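Protein PTHB1 (Homo sapiens, PDB 4YD8) is a subunit of the BBSome, thought to be a coat complex that sorts specific membrane proteins to primary cilia, and is represented here by its N-terminal seven-bladed beta-propeller. Local coordinates at residues A10-S15 with H357-Y362; C30-D35 with V85-F90; C108-S113 with C125-M130; V239-N244 with F273-N278; C293-C298 with V337-L342. All coordinates share one frame; numbering follows the deposited sequence.

Interaction 1 of 5, residues A10-S15 with H357-Y362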
# COMPACT_ATOMS: atom_id res chain seq x y z
N ALA A 10 9.35 -20.87 -1.84
CA ALA A 10 9.59 -19.57 -2.45
C ALA A 10 10.89 -19.57 -3.24
O ALA A 10 11.88 -20.18 -2.83
CB ALA A 10 9.63 -18.48 -1.39
N ARG A 11 10.87 -18.92 -4.40
CA ARG A 11 12.08 -18.67 -5.18
C ARG A 11 12.64 -17.34 -4.68
O ARG A 11 12.63 -16.33 -5.38
CB ARG A 11 11.79 -18.61 -6.68
CG ARG A 11 11.87 -19.93 -7.42
CD ARG A 11 10.88 -20.98 -6.94
NE ARG A 11 11.23 -22.29 -7.50
CZ ARG A 11 10.71 -23.45 -7.09
NH1 ARG A 11 9.80 -23.48 -6.12
NH2 ARG A 11 11.10 -24.58 -7.67
N ASP A 12 13.10 -17.35 -3.44
CA ASP A 12 13.63 -16.15 -2.82
C ASP A 12 15.04 -15.85 -3.30
O ASP A 12 15.79 -16.76 -3.69
CB ASP A 12 13.61 -16.28 -1.30
CG ASP A 12 14.47 -17.43 -0.82
OD1 ASP A 12 14.22 -18.55 -1.27
OD2 ASP A 12 15.39 -17.22 -0.00
N TRP A 13 15.41 -14.58 -3.27
CA TRP A 13 16.75 -14.21 -3.67
C TRP A 13 17.36 -13.15 -2.76
O TRP A 13 18.49 -12.72 -2.99
CB TRP A 13 16.77 -13.74 -5.14
CG TRP A 13 15.85 -12.60 -5.47
CD1 TRP A 13 14.54 -12.68 -5.88
CD2 TRP A 13 16.17 -11.21 -5.44
NE1 TRP A 13 14.04 -11.42 -6.09
CE2 TRP A 13 15.02 -10.50 -5.84
CE3 TRP A 13 17.34 -10.49 -5.12
CZ2 TRP A 13 14.99 -9.10 -5.93
CZ3 TRP A 13 17.31 -9.10 -5.20
CH2 TRP A 13 16.14 -8.42 -5.59
N TRP A 14 16.62 -12.75 -1.73
CA TRP A 14 17.11 -11.73 -0.79
C TRP A 14 16.19 -11.64 0.42
O TRP A 14 14.97 -11.62 0.28
CB TRP A 14 17.20 -10.36 -1.45
CG TRP A 14 17.80 -9.26 -0.60
CD1 TRP A 14 19.11 -8.91 -0.52
CD2 TRP A 14 17.09 -8.34 0.26
NE1 TRP A 14 19.28 -7.85 0.34
CE2 TRP A 14 18.06 -7.48 0.83
CE3 TRP A 14 15.75 -8.18 0.61
CZ2 TRP A 14 17.72 -6.46 1.72
CZ3 TRP A 14 15.42 -7.16 1.49
CH2 TRP A 14 16.39 -6.31 2.03
N SER A 15 16.78 -11.57 1.61
CA SER A 15 15.99 -11.29 2.79
C SER A 15 16.81 -10.53 3.82
O SER A 15 18.04 -10.55 3.80
CB SER A 15 15.42 -12.57 3.40
OG SER A 15 16.42 -13.31 4.08
N HIS A 357 10.60 -9.34 9.21
CA HIS A 357 11.23 -10.16 8.18
C HIS A 357 10.83 -9.63 6.82
O HIS A 357 9.64 -9.55 6.49
CB HIS A 357 10.86 -11.63 8.34
CG HIS A 357 11.41 -12.25 9.58
ND1 HIS A 357 12.61 -12.92 9.61
CD2 HIS A 357 10.93 -12.29 10.85
CE1 HIS A 357 12.84 -13.35 10.84
NE2 HIS A 357 11.84 -12.98 11.61
N LEU A 358 11.82 -9.23 6.04
CA LEU A 358 11.59 -8.63 4.73
C LEU A 358 12.25 -9.51 3.68
O LEU A 358 13.45 -9.79 3.77
CB LEU A 358 12.16 -7.21 4.69
CG LEU A 358 11.99 -6.39 3.41
CD1 LEU A 358 10.52 -6.11 3.13
CD2 LEU A 358 12.79 -5.10 3.51
N GLN A 359 11.48 -9.94 2.68
CA GLN A 359 11.98 -10.91 1.71
C GLN A 359 11.58 -10.60 0.28
O GLN A 359 10.42 -10.23 0.01
CB GLN A 359 11.50 -12.32 2.08
CG GLN A 359 11.94 -13.42 1.07
CD GLN A 359 11.68 -14.80 1.60
OE1 GLN A 359 10.53 -15.22 1.75
NE2 GLN A 359 12.76 -15.53 1.90
N CYS A 360 12.50 -10.78 -0.66
CA CYS A 360 12.19 -10.67 -2.09
C CYS A 360 12.20 -12.05 -2.70
O CYS A 360 13.11 -12.85 -2.43
CB CYS A 360 13.21 -9.79 -2.83
SG CYS A 360 13.31 -8.10 -2.24
N SER A 361 11.22 -12.33 -3.55
CA SER A 361 11.17 -13.62 -4.24
C SER A 361 10.63 -13.46 -5.66
O SER A 361 10.06 -12.42 -6.01
CB SER A 361 10.31 -14.61 -3.46
OG SER A 361 9.01 -14.11 -3.28
N TYR A 362 10.84 -14.49 -6.47
CA TYR A 362 10.33 -14.52 -7.83
C TYR A 362 9.06 -15.36 -7.89
O TYR A 362 8.85 -16.26 -7.08
CB TYR A 362 11.36 -15.10 -8.80
CG TYR A 362 12.70 -14.41 -8.86
CD1 TYR A 362 12.82 -13.09 -9.31
CD2 TYR A 362 13.87 -15.09 -8.54
CE1 TYR A 362 14.06 -12.47 -9.40
CE2 TYR A 362 15.11 -14.49 -8.64
CZ TYR A 362 15.21 -13.18 -9.07
OH TYR A 362 16.45 -12.60 -9.16
O HOH W 1 8.38 -17.80 -5.08

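Interaction 2 of 5, residues C30-D35 with V85-F90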
# COMPACT_ATOMS: atom_id res chain seq x y z
N CYS A 30 6.27 0.03 1.22
CA CYS A 30 6.01 0.70 -0.03
C CYS A 30 7.09 0.34 -1.04
O CYS A 30 8.27 0.24 -0.70
CB CYS A 30 5.96 2.22 0.20
SG CYS A 30 5.54 3.16 -1.27
N LEU A 31 6.66 0.08 -2.26
CA LEU A 31 7.57 -0.22 -3.37
C LEU A 31 7.43 0.86 -4.44
O LEU A 31 6.39 0.95 -5.09
CB LEU A 31 7.25 -1.59 -3.98
CG LEU A 31 8.12 -2.82 -3.76
CD1 LEU A 31 7.55 -4.00 -4.56
CD2 LEU A 31 9.59 -2.57 -4.16
N ALA A 32 8.47 1.67 -4.63
CA ALA A 32 8.34 2.78 -5.57
C ALA A 32 9.68 3.33 -6.01
O ALA A 32 10.69 3.12 -5.34
CB ALA A 32 7.50 3.92 -4.94
N ASN A 33 9.67 4.05 -7.12
CA ASN A 33 10.88 4.67 -7.63
C ASN A 33 11.10 6.00 -6.91
O ASN A 33 11.01 7.07 -7.51
CB ASN A 33 10.79 4.88 -9.14
CG ASN A 33 12.08 5.39 -9.75
OD1 ASN A 33 13.13 5.37 -9.10
ND2 ASN A 33 12.02 5.87 -10.98
N VAL A 34 11.38 5.90 -5.61
CA VAL A 34 11.29 7.04 -4.70
C VAL A 34 12.42 8.05 -4.94
O VAL A 34 12.29 9.24 -4.60
CB VAL A 34 11.29 6.56 -3.20
CG1 VAL A 34 12.64 5.96 -2.82
CG2 VAL A 34 10.89 7.70 -2.25
N ASP A 35 13.50 7.61 -5.58
CA ASP A 35 14.59 8.54 -5.91
C ASP A 35 14.54 9.00 -7.36
O ASP A 35 15.52 9.55 -7.87
CB ASP A 35 15.96 7.93 -5.59
CG ASP A 35 16.21 6.62 -6.35
OD1 ASP A 35 15.35 6.20 -7.15
OD2 ASP A 35 17.30 6.03 -6.15
N VAL A 85 3.58 4.58 4.99
CA VAL A 85 4.44 5.26 4.02
C VAL A 85 3.80 5.16 2.63
O VAL A 85 3.20 4.13 2.29
CB VAL A 85 5.88 4.65 3.97
CG1 VAL A 85 6.68 5.06 5.21
CG2 VAL A 85 5.81 3.14 3.87
N GLU A 86 3.90 6.24 1.86
CA GLU A 86 3.41 6.27 0.48
C GLU A 86 4.33 7.16 -0.34
O GLU A 86 5.04 8.00 0.20
CB GLU A 86 1.97 6.81 0.38
CG GLU A 86 0.87 6.01 1.11
CD GLU A 86 0.68 4.57 0.62
OE1 GLU A 86 1.14 4.20 -0.49
OE2 GLU A 86 0.02 3.81 1.37
N VAL A 87 4.30 6.98 -1.65
CA VAL A 87 5.18 7.73 -2.55
C VAL A 87 4.32 8.27 -3.67
O VAL A 87 3.54 7.52 -4.26
CB VAL A 87 6.30 6.82 -3.11
CG1 VAL A 87 7.08 7.56 -4.23
CG2 VAL A 87 7.23 6.37 -1.98
N GLY A 88 4.44 9.56 -3.95
CA GLY A 88 3.59 10.19 -4.92
C GLY A 88 4.02 11.61 -5.24
O GLY A 88 5.05 12.08 -4.75
N LYS A 89 3.23 12.29 -6.05
CA LYS A 89 3.58 13.64 -6.48
C LYS A 89 3.10 14.68 -5.46
O LYS A 89 2.18 15.45 -5.74
CB LYS A 89 2.99 13.93 -7.87
CG LYS A 89 3.49 12.97 -8.96
CD LYS A 89 2.69 13.13 -10.25
CE LYS A 89 3.14 12.11 -11.29
NZ LYS A 89 2.53 12.41 -12.61
N PHE A 90 3.75 14.70 -4.31
CA PHE A 90 3.26 15.43 -3.14
C PHE A 90 3.79 16.86 -3.06
O PHE A 90 3.47 17.59 -2.11
CB PHE A 90 3.63 14.68 -1.87
CG PHE A 90 3.10 13.28 -1.80
CD1 PHE A 90 1.80 12.99 -2.22
CD2 PHE A 90 3.89 12.25 -1.32
CE1 PHE A 90 1.30 11.68 -2.15
CE2 PHE A 90 3.40 10.93 -1.24
CZ PHE A 90 2.11 10.65 -1.65

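Interaction 3 of 5, residues C108-S113 with C125-M130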
# COMPACT_ATOMS: atom_id res chain seq x y z
N CYS A 108 4.73 14.01 7.19
CA CYS A 108 5.99 14.60 6.72
C CYS A 108 6.28 14.15 5.30
O CYS A 108 6.13 12.97 4.98
CB CYS A 108 7.15 14.21 7.65
SG CYS A 108 6.90 14.72 9.40
N VAL A 109 6.65 15.10 4.44
CA VAL A 109 6.92 14.78 3.04
C VAL A 109 8.40 15.05 2.74
O VAL A 109 8.92 16.11 3.08
CB VAL A 109 5.98 15.58 2.09
CG1 VAL A 109 6.43 15.46 0.64
CG2 VAL A 109 4.54 15.05 2.21
N TYR A 110 9.07 14.06 2.15
CA TYR A 110 10.52 14.09 1.96
C TYR A 110 10.91 13.96 0.50
O TYR A 110 10.26 13.25 -0.26
CB TYR A 110 11.20 12.95 2.71
CG TYR A 110 11.08 13.04 4.20
CD1 TYR A 110 12.03 13.73 4.95
CD2 TYR A 110 10.03 12.43 4.86
CE1 TYR A 110 11.93 13.82 6.33
CE2 TYR A 110 9.92 12.51 6.24
CZ TYR A 110 10.87 13.21 6.96
OH TYR A 110 10.77 13.30 8.31
N SER A 111 12.02 14.60 0.16
CA SER A 111 12.69 14.38 -1.12
C SER A 111 13.87 13.42 -0.96
O SER A 111 14.80 13.71 -0.22
CB SER A 111 13.16 15.72 -1.69
OG SER A 111 13.94 15.54 -2.87
N VAL A 112 13.85 12.29 -1.67
CA VAL A 112 14.95 11.33 -1.61
C VAL A 112 15.79 11.46 -2.86
O VAL A 112 15.27 11.35 -3.96
CB VAL A 112 14.43 9.88 -1.48
CG1 VAL A 112 15.58 8.90 -1.46
CG2 VAL A 112 13.56 9.72 -0.23
N SER A 113 17.08 11.72 -2.68
CA SER A 113 17.97 11.92 -3.82
C SER A 113 18.40 10.60 -4.44
O SER A 113 18.27 9.53 -3.84
CB SER A 113 19.22 12.69 -3.39
OG SER A 113 20.11 11.84 -2.69
N CYS A 125 22.26 8.06 -0.01
CA CYS A 125 21.45 9.12 -0.59
C CYS A 125 21.07 10.06 0.54
O CYS A 125 21.36 9.79 1.70
CB CYS A 125 20.20 8.56 -1.26
SG CYS A 125 19.09 7.63 -0.12
N GLN A 126 20.43 11.17 0.20
CA GLN A 126 19.92 12.05 1.25
C GLN A 126 18.40 12.01 1.22
O GLN A 126 17.79 11.65 0.21
CB GLN A 126 20.42 13.48 1.08
CG GLN A 126 19.92 14.15 -0.17
CD GLN A 126 20.46 15.55 -0.35
OE1 GLN A 126 21.54 15.88 0.15
NE2 GLN A 126 19.72 16.39 -1.07
N MSE A 127 17.79 12.33 2.36
CA MSE A 127 16.35 12.45 2.47
C MSE A 127 16.07 13.77 3.16
O MSE A 127 16.38 13.92 4.33
CB MSE A 127 15.77 11.29 3.27
CG MSE A 127 14.26 11.29 3.30
SE MSE A 127 13.58 9.63 4.05
CE MSE A 127 13.17 10.29 5.84
N LYS A 128 15.51 14.73 2.43
CA LYS A 128 15.32 16.07 2.97
C LYS A 128 13.84 16.35 3.16
O LYS A 128 13.03 16.06 2.27
CB LYS A 128 15.91 17.14 2.05
CG LYS A 128 17.32 16.89 1.56
CD LYS A 128 18.30 16.72 2.70
CE LYS A 128 18.62 18.03 3.37
NZ LYS A 128 19.94 17.92 4.06
N LEU A 129 13.48 16.94 4.29
CA LEU A 129 12.10 17.32 4.55
C LEU A 129 11.67 18.47 3.65
O LEU A 129 12.34 19.51 3.60
CB LEU A 129 11.92 17.71 6.02
CG LEU A 129 10.51 18.07 6.47
CD1 LEU A 129 9.65 16.82 6.54
CD2 LEU A 129 10.54 18.78 7.82
N MSE A 130 10.56 18.29 2.94
CA MSE A 130 10.03 19.37 2.10
C MSE A 130 9.03 20.19 2.89
O MSE A 130 9.07 21.42 2.87
CB MSE A 130 9.37 18.82 0.83
CG MSE A 130 10.32 18.04 -0.08
SE MSE A 130 11.76 19.16 -0.72
CE MSE A 130 10.83 20.29 -2.02

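Interaction 4 of 5, residues V239-N244 with F273-N278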
# COMPACT_ATOMS: atom_id res chain seq x y z
N VAL A 239 -23.34 9.80 1.84
CA VAL A 239 -22.64 8.74 1.13
C VAL A 239 -23.18 8.69 -0.30
O VAL A 239 -24.34 9.03 -0.55
CB VAL A 239 -22.82 7.39 1.86
CG1 VAL A 239 -24.20 6.80 1.57
CG2 VAL A 239 -21.74 6.44 1.48
N ASP A 240 -22.34 8.31 -1.26
CA ASP A 240 -22.77 8.17 -2.64
C ASP A 240 -23.45 6.82 -2.84
O ASP A 240 -24.58 6.73 -3.35
CB ASP A 240 -21.58 8.32 -3.60
CG ASP A 240 -22.01 8.49 -5.04
OD1 ASP A 240 -22.99 9.23 -5.28
OD2 ASP A 240 -21.37 7.91 -5.94
N TRP A 241 -22.77 5.76 -2.43
CA TRP A 241 -23.38 4.44 -2.38
C TRP A 241 -22.80 3.63 -1.23
O TRP A 241 -21.74 3.95 -0.69
CB TRP A 241 -23.22 3.68 -3.72
CG TRP A 241 -21.80 3.50 -4.24
CD1 TRP A 241 -21.20 4.20 -5.25
CD2 TRP A 241 -20.83 2.53 -3.81
NE1 TRP A 241 -19.93 3.74 -5.46
CE2 TRP A 241 -19.68 2.71 -4.60
CE3 TRP A 241 -20.83 1.53 -2.83
CZ2 TRP A 241 -18.52 1.95 -4.43
CZ3 TRP A 241 -19.68 0.76 -2.67
CH2 TRP A 241 -18.55 0.98 -3.47
N THR A 242 -23.50 2.57 -0.85
CA THR A 242 -23.04 1.71 0.22
C THR A 242 -23.35 0.25 -0.14
O THR A 242 -24.28 -0.03 -0.91
CB THR A 242 -23.69 2.12 1.57
OG1 THR A 242 -23.02 1.46 2.66
CG2 THR A 242 -25.18 1.79 1.59
N LEU A 243 -22.54 -0.67 0.38
CA LEU A 243 -22.73 -2.10 0.14
C LEU A 243 -22.47 -2.84 1.45
O LEU A 243 -21.38 -2.75 2.01
CB LEU A 243 -21.80 -2.63 -0.97
CG LEU A 243 -21.87 -4.14 -1.24
CD1 LEU A 243 -23.16 -4.52 -1.96
CD2 LEU A 243 -20.66 -4.64 -2.01
N ASN A 244 -23.46 -3.58 1.94
CA ASN A 244 -23.21 -4.39 3.11
C ASN A 244 -22.54 -5.69 2.73
O ASN A 244 -23.12 -6.48 1.99
CB ASN A 244 -24.49 -4.68 3.89
CG ASN A 244 -24.19 -5.20 5.28
OD1 ASN A 244 -23.67 -6.30 5.43
ND2 ASN A 244 -24.49 -4.40 6.28
N PHE A 273 -13.74 -9.67 -2.26
CA PHE A 273 -14.72 -9.06 -3.16
C PHE A 273 -14.07 -8.24 -4.27
O PHE A 273 -13.10 -7.51 -4.04
CB PHE A 273 -15.65 -8.11 -2.38
CG PHE A 273 -16.39 -8.75 -1.24
CD1 PHE A 273 -15.78 -8.92 -0.00
CD2 PHE A 273 -17.73 -9.11 -1.37
CE1 PHE A 273 -16.48 -9.49 1.09
CE2 PHE A 273 -18.45 -9.66 -0.29
CZ PHE A 273 -17.82 -9.87 0.93
N CYS A 274 -14.64 -8.31 -5.46
CA CYS A 274 -14.32 -7.37 -6.52
C CYS A 274 -15.58 -6.59 -6.87
O CYS A 274 -16.55 -7.18 -7.34
CB CYS A 274 -13.77 -8.10 -7.76
SG CYS A 274 -13.51 -6.99 -9.16
N LEU A 275 -15.58 -5.28 -6.62
CA LEU A 275 -16.74 -4.43 -6.89
C LEU A 275 -16.58 -3.60 -8.14
O LEU A 275 -15.46 -3.17 -8.48
CB LEU A 275 -17.00 -3.48 -5.71
CG LEU A 275 -16.96 -4.09 -4.31
CD1 LEU A 275 -17.35 -3.01 -3.28
CD2 LEU A 275 -17.88 -5.30 -4.19
N LYS A 276 -17.69 -3.37 -8.85
CA LYS A 276 -17.73 -2.35 -9.89
C LYS A 276 -17.63 -0.99 -9.23
O LYS A 276 -17.90 -0.88 -8.03
CB LYS A 276 -19.02 -2.44 -10.72
CG LYS A 276 -19.08 -3.65 -11.63
CD LYS A 276 -20.48 -3.88 -12.18
CE LYS A 276 -21.04 -2.64 -12.83
NZ LYS A 276 -20.09 -2.03 -13.79
N ASP A 277 -17.23 0.02 -10.01
CA ASP A 277 -17.09 1.40 -9.53
C ASP A 277 -18.35 1.93 -8.87
O ASP A 277 -18.27 2.80 -8.00
CB ASP A 277 -16.73 2.34 -10.69
CG ASP A 277 -15.33 2.13 -11.19
OD1 ASP A 277 -14.74 1.08 -10.86
OD2 ASP A 277 -14.83 3.01 -11.91
N ASN A 278 -19.50 1.44 -9.32
CA ASN A 278 -20.79 1.94 -8.87
C ASN A 278 -21.27 1.20 -7.63
O ASN A 278 -22.39 1.42 -7.14
CB ASN A 278 -21.82 1.84 -10.00
CG ASN A 278 -22.20 0.39 -10.32
OD1 ASN A 278 -21.59 -0.56 -9.82
ND2 ASN A 278 -23.22 0.23 -11.15
O HOH W 2 -19.43 5.75 -7.84

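Interaction 5 of 5, residues C293-C298 with V337-L342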
# COMPACT_ATOMS: atom_id res chain seq x y z
N CYS A 293 -3.27 -10.39 4.35
CA CYS A 293 -3.06 -9.24 3.47
C CYS A 293 -3.31 -9.62 2.02
O CYS A 293 -3.45 -10.80 1.70
CB CYS A 293 -1.63 -8.71 3.63
SG CYS A 293 -0.40 -9.93 3.07
N PHE A 294 -3.36 -8.64 1.13
CA PHE A 294 -3.60 -8.96 -0.29
C PHE A 294 -3.11 -7.86 -1.22
O PHE A 294 -2.73 -6.77 -0.77
CB PHE A 294 -5.10 -9.32 -0.44
CG PHE A 294 -6.05 -8.16 -0.76
CD1 PHE A 294 -5.85 -6.88 -0.23
CD2 PHE A 294 -7.09 -8.35 -1.67
CE1 PHE A 294 -6.73 -5.82 -0.54
CE2 PHE A 294 -8.00 -7.33 -1.94
CZ PHE A 294 -7.81 -6.06 -1.40
N LEU A 295 -3.07 -8.17 -2.51
CA LEU A 295 -2.67 -7.22 -3.53
C LEU A 295 -3.14 -7.70 -4.90
O LEU A 295 -2.53 -8.61 -5.47
CB LEU A 295 -1.14 -7.03 -3.55
CG LEU A 295 -0.71 -5.97 -4.57
CD1 LEU A 295 -0.96 -4.57 -4.01
CD2 LEU A 295 0.74 -6.15 -5.00
N PRO A 296 -4.21 -7.09 -5.43
CA PRO A 296 -4.53 -7.23 -6.86
C PRO A 296 -3.40 -6.58 -7.65
O PRO A 296 -3.24 -5.36 -7.51
CB PRO A 296 -5.84 -6.45 -7.04
CG PRO A 296 -6.34 -6.17 -5.64
CD PRO A 296 -5.11 -6.13 -4.76
N TYR A 297 -2.62 -7.35 -8.42
CA TYR A 297 -1.31 -6.85 -8.87
C TYR A 297 -1.10 -6.85 -10.37
O TYR A 297 -0.17 -6.21 -10.85
CB TYR A 297 -0.18 -7.66 -8.22
CG TYR A 297 -0.06 -9.10 -8.71
CD1 TYR A 297 -0.84 -10.11 -8.14
CD2 TYR A 297 0.85 -9.46 -9.71
CE1 TYR A 297 -0.74 -11.43 -8.58
CE2 TYR A 297 0.96 -10.79 -10.15
CZ TYR A 297 0.16 -11.76 -9.58
OH TYR A 297 0.23 -13.07 -9.99
N CYS A 298 -1.94 -7.55 -11.12
CA CYS A 298 -1.80 -7.52 -12.58
C CYS A 298 -2.99 -8.17 -13.26
O CYS A 298 -3.84 -8.80 -12.61
CB CYS A 298 -0.52 -8.22 -13.04
SG CYS A 298 -0.62 -10.04 -13.19
N VAL A 337 2.25 -7.27 1.34
CA VAL A 337 2.90 -7.81 0.15
C VAL A 337 2.81 -6.77 -0.95
O VAL A 337 1.79 -6.08 -1.09
CB VAL A 337 2.27 -9.15 -0.30
CG1 VAL A 337 0.75 -9.02 -0.51
CG2 VAL A 337 2.94 -9.67 -1.54
N ARG A 338 3.91 -6.62 -1.70
CA ARG A 338 3.95 -5.74 -2.87
C ARG A 338 4.62 -6.45 -4.03
O ARG A 338 5.38 -7.40 -3.83
CB ARG A 338 4.69 -4.43 -2.53
CG ARG A 338 3.95 -3.58 -1.48
CD ARG A 338 2.75 -2.91 -2.12
NE ARG A 338 2.09 -1.95 -1.22
CZ ARG A 338 1.21 -2.28 -0.29
NH1 ARG A 338 0.86 -3.55 -0.11
NH2 ARG A 338 0.67 -1.33 0.47
N VAL A 339 4.33 -5.99 -5.25
CA VAL A 339 5.00 -6.49 -6.45
C VAL A 339 5.64 -5.33 -7.18
O VAL A 339 5.04 -4.28 -7.32
CB VAL A 339 4.00 -7.20 -7.40
CG1 VAL A 339 4.68 -7.63 -8.70
CG2 VAL A 339 3.41 -8.40 -6.69
N GLY A 340 6.85 -5.51 -7.68
CA GLY A 340 7.47 -4.41 -8.39
C GLY A 340 8.69 -4.79 -9.16
O GLY A 340 8.96 -5.97 -9.38
N CYS A 341 9.43 -3.78 -9.58
CA CYS A 341 10.61 -3.98 -10.40
C CYS A 341 11.89 -3.81 -9.58
O CYS A 341 12.23 -2.69 -9.16
CB CYS A 341 10.60 -3.01 -11.58
SG CYS A 341 11.98 -3.22 -12.69
N LEU A 342 12.58 -4.92 -9.36
CA LEU A 342 13.80 -4.95 -8.56
C LEU A 342 14.80 -5.81 -9.28
O LEU A 342 14.40 -6.72 -10.00
CB LEU A 342 13.52 -5.53 -7.17
CG LEU A 342 12.45 -4.80 -6.35
CD1 LEU A 342 12.04 -5.65 -5.16
CD2 LEU A 342 13.01 -3.48 -5.86
O HOH W 3 -0.51 -6.03 1.27

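Interaction 1 of 5, residues A10-S15 with H357-Y362
Trp13 and Trp14 stand opposite the single Cys360, making a classic beta bulge in the antiparallel pairing of 10-15 with 357-362. This is the Velcro closure of the propeller: the first strand of the chain completes the blade built by the last three. Trp13 N donates to Cys360 O, and Cys360 N to Trp14 O. Trp13 CB meets Tyr362 CE2 at 3.9 Å. A chi1 of 56° sets Trp13 CG between its own N and C, 3.7 Å from Tyr362 CZ. Trp13 CD1 then sits over the centre of the Tyr362 ring, 3.3 Å from CZ. Trp13 NE1 is 3.5 Å from Tyr362 CE1. The five-membered ring and the phenol ring form an offset stack, planes 20° apart. On the opposite indole face, Trp13 CE2 and CZ2 both lie 3.6 Å from Cys360 CB. An alanine at Tyr362 would probably leave the Trp13 five-membered ring without its stacking partner and freer to turn. Trp14 CE3 is 3.8 Å from Cys360 SG, with Leu358 CD2 at its ring edge.

Interaction 2 of 5, residues C30-D35 with V85-F90
Cys30 opens the contact by packing between Val85 and Val87. Its CB is 3.8 Å from Val85 CG2. Its SG is anti to the backbone N (chi1 -176°) and lies 3.7 Å from Val87 CG2. Leu31 turns away from this contact and, in the conformer given, packs on Arg338 and Leu342 of the neighbouring blade. Ala32 faces the contact again. Its CB sits against the branch point of Val87, 3.6 Å from Val87 CB, with both methyls of that valine also close by. The chain then turns at Asn33, the centre of an inverse gamma turn. Val34 follows, and its CG2 meets Val87 CG2 at 3.9 Å; these two side chains cross at about a right angle. Val87 is thus touched by Cys30, Ala32 and Val34 in turn. The strands 29-32 and 84-88 are the innermost strands of two successive propeller blades. Here they run nearly parallel, 19° apart, and their axes come no closer than 7.1 Å. Cys30 pairs with Ile45 in its own sheet, and Glu86 with Ala100 in the other. The two backbones do meet just before strand 29-32, where Val85 bonds to Gly27. Leu99 and Ile45 add to the packing around Val87 and Val34. No hydrogen bond links the two segments. Between the segments themselves only side chains meet, and the contact depends on the fit of small apolar groups.

Interaction 3 of 5, residues C108-S113 with C125-M130
Tyr110 carries the tight part of this contact, held between Met127 and Leu129 on one face of an antiparallel strand pair. Met127 and Met130 are both deposited as selenomethionine. Met127 CE lies over the centre of the phenol ring, 3.6 Å from its centroid. Met127 CG, anti to its backbone N (chi1 -174°), is thereby set 3.5 Å from Tyr110 CB. Leu129 CD1 lies over the opposite ring face, nearer the rim, 3.8 Å from Tyr110 CE1. A serine in place of Tyr110 would probably leave Met127 CE and Leu129 CD1 without the ring between them. The other face is looser and more exposed. There Ser111 CB touches Met130 SE at 3.8 Å, and Lys128 makes little contact. Backbone bonds join Ser111 and Lys128 both ways. At the far end Gln126 N donates almost straight to Ser113 OG, at 3.0 Å and 178°. Both strands are the outer pair of their blade, with 98-102 inside them. Met127 packs on Leu74 of strand 72-77 in the preceding blade.

Interaction 4 of 5, residues V239-N244 with F273-N278
Two adjacent propeller blades meet here, near their outer edges: strand 241-244 closes one blade, and strand 271-275 with the turn after it belongs to the next. The Trp241 indole lies against backbone carbonyls of that turn. Asn278 O lies over one face of the ring, 3.6 Å from Trp241 CD1. Trp241 NE1 makes a weak, bent hydrogen bond to Asp277 O, 3.2 Å long with 125° at the hydrogen. A water also donates to Asp277 O, and it reaches Asp240 OD2 only weakly. Farther along the strand, leucines continue the contact, apolar to apolar. Leu243 CD2 and Leu275 CD2 meet tip to tip at 3.6 Å, and Leu275 CD1 is 4.2 Å from Trp241 CH2. In the pairing with strand 205-210, Ser208 has two residues opposite it, Asp240 and Trp241, so a classic beta bulge interrupts the ladder. In the next blade Leu275 packs on Val264 of strand 263-268, and Leu243 reaches across to Ile281 of strand 281-286.

Interaction 5 of 5, residues C293-C298 with V337-L342
The Tyr297 ring meets Val339 obliquely, with Val339 CG2 4.1 Å from Tyr297 CG. Leu295 O lies at the edge of the same ring, in its plane. Phe294 points away from this contact, and its ring packs on Cys253 and Phe265 of the preceding blade; Pro296 CD sits over the centre of one of its faces. The Arg338 guanidinium has a water in its plane, at the edge. Arg338 NH1 also bonds back to Val337 O at 2.9 Å; that oxygen is in the guanidinium plane, but the donor stands 44° out of the carbonyl plane. The water accepts from Val337 N and donates to Phe294 O at 3.1 Å, so it bridges the two backbones. The strands are the innermost ones of the last two propeller blades. They run 24° apart, with no direct hydrogen bond between the segments. Leu295 fills the space between them. Its CD2 lies 3.6 Å from Val339 N and 3.9 Å from Val339 CG2. Leu295 CD1 approaches Arg338 NH1 obliquely. Nearer the start of the segments, Cys293 SG touches Val337 CG1 at 3.9 Å, while Ile349 and Thr351 of strand 348-353 pack on Val337.

Overall arrangement
Interactions 1 and 3 join strands within a blade; interactions 2, 4 and 5 join successive blades. Interaction 1 closes the ring, and the other four are nested inside the loop it closes. It touches the 337-342 strand of interaction 5, which lies in the same blade; there Cys360 SG is 4.0 Å from Leu342 CD1. Leu31 of interaction 2, in one of its two conformers, packs on that same strand from the next blade. Interactions 2 and 3 share a blade, with centres about 11 Å apart. Interaction 4 lies across the propeller, its centre about 35 Å from that of interaction 1. Gly145, which is critical for protein stability, lies roughly 10 Å from the side chain of Glu86, with no contact implied.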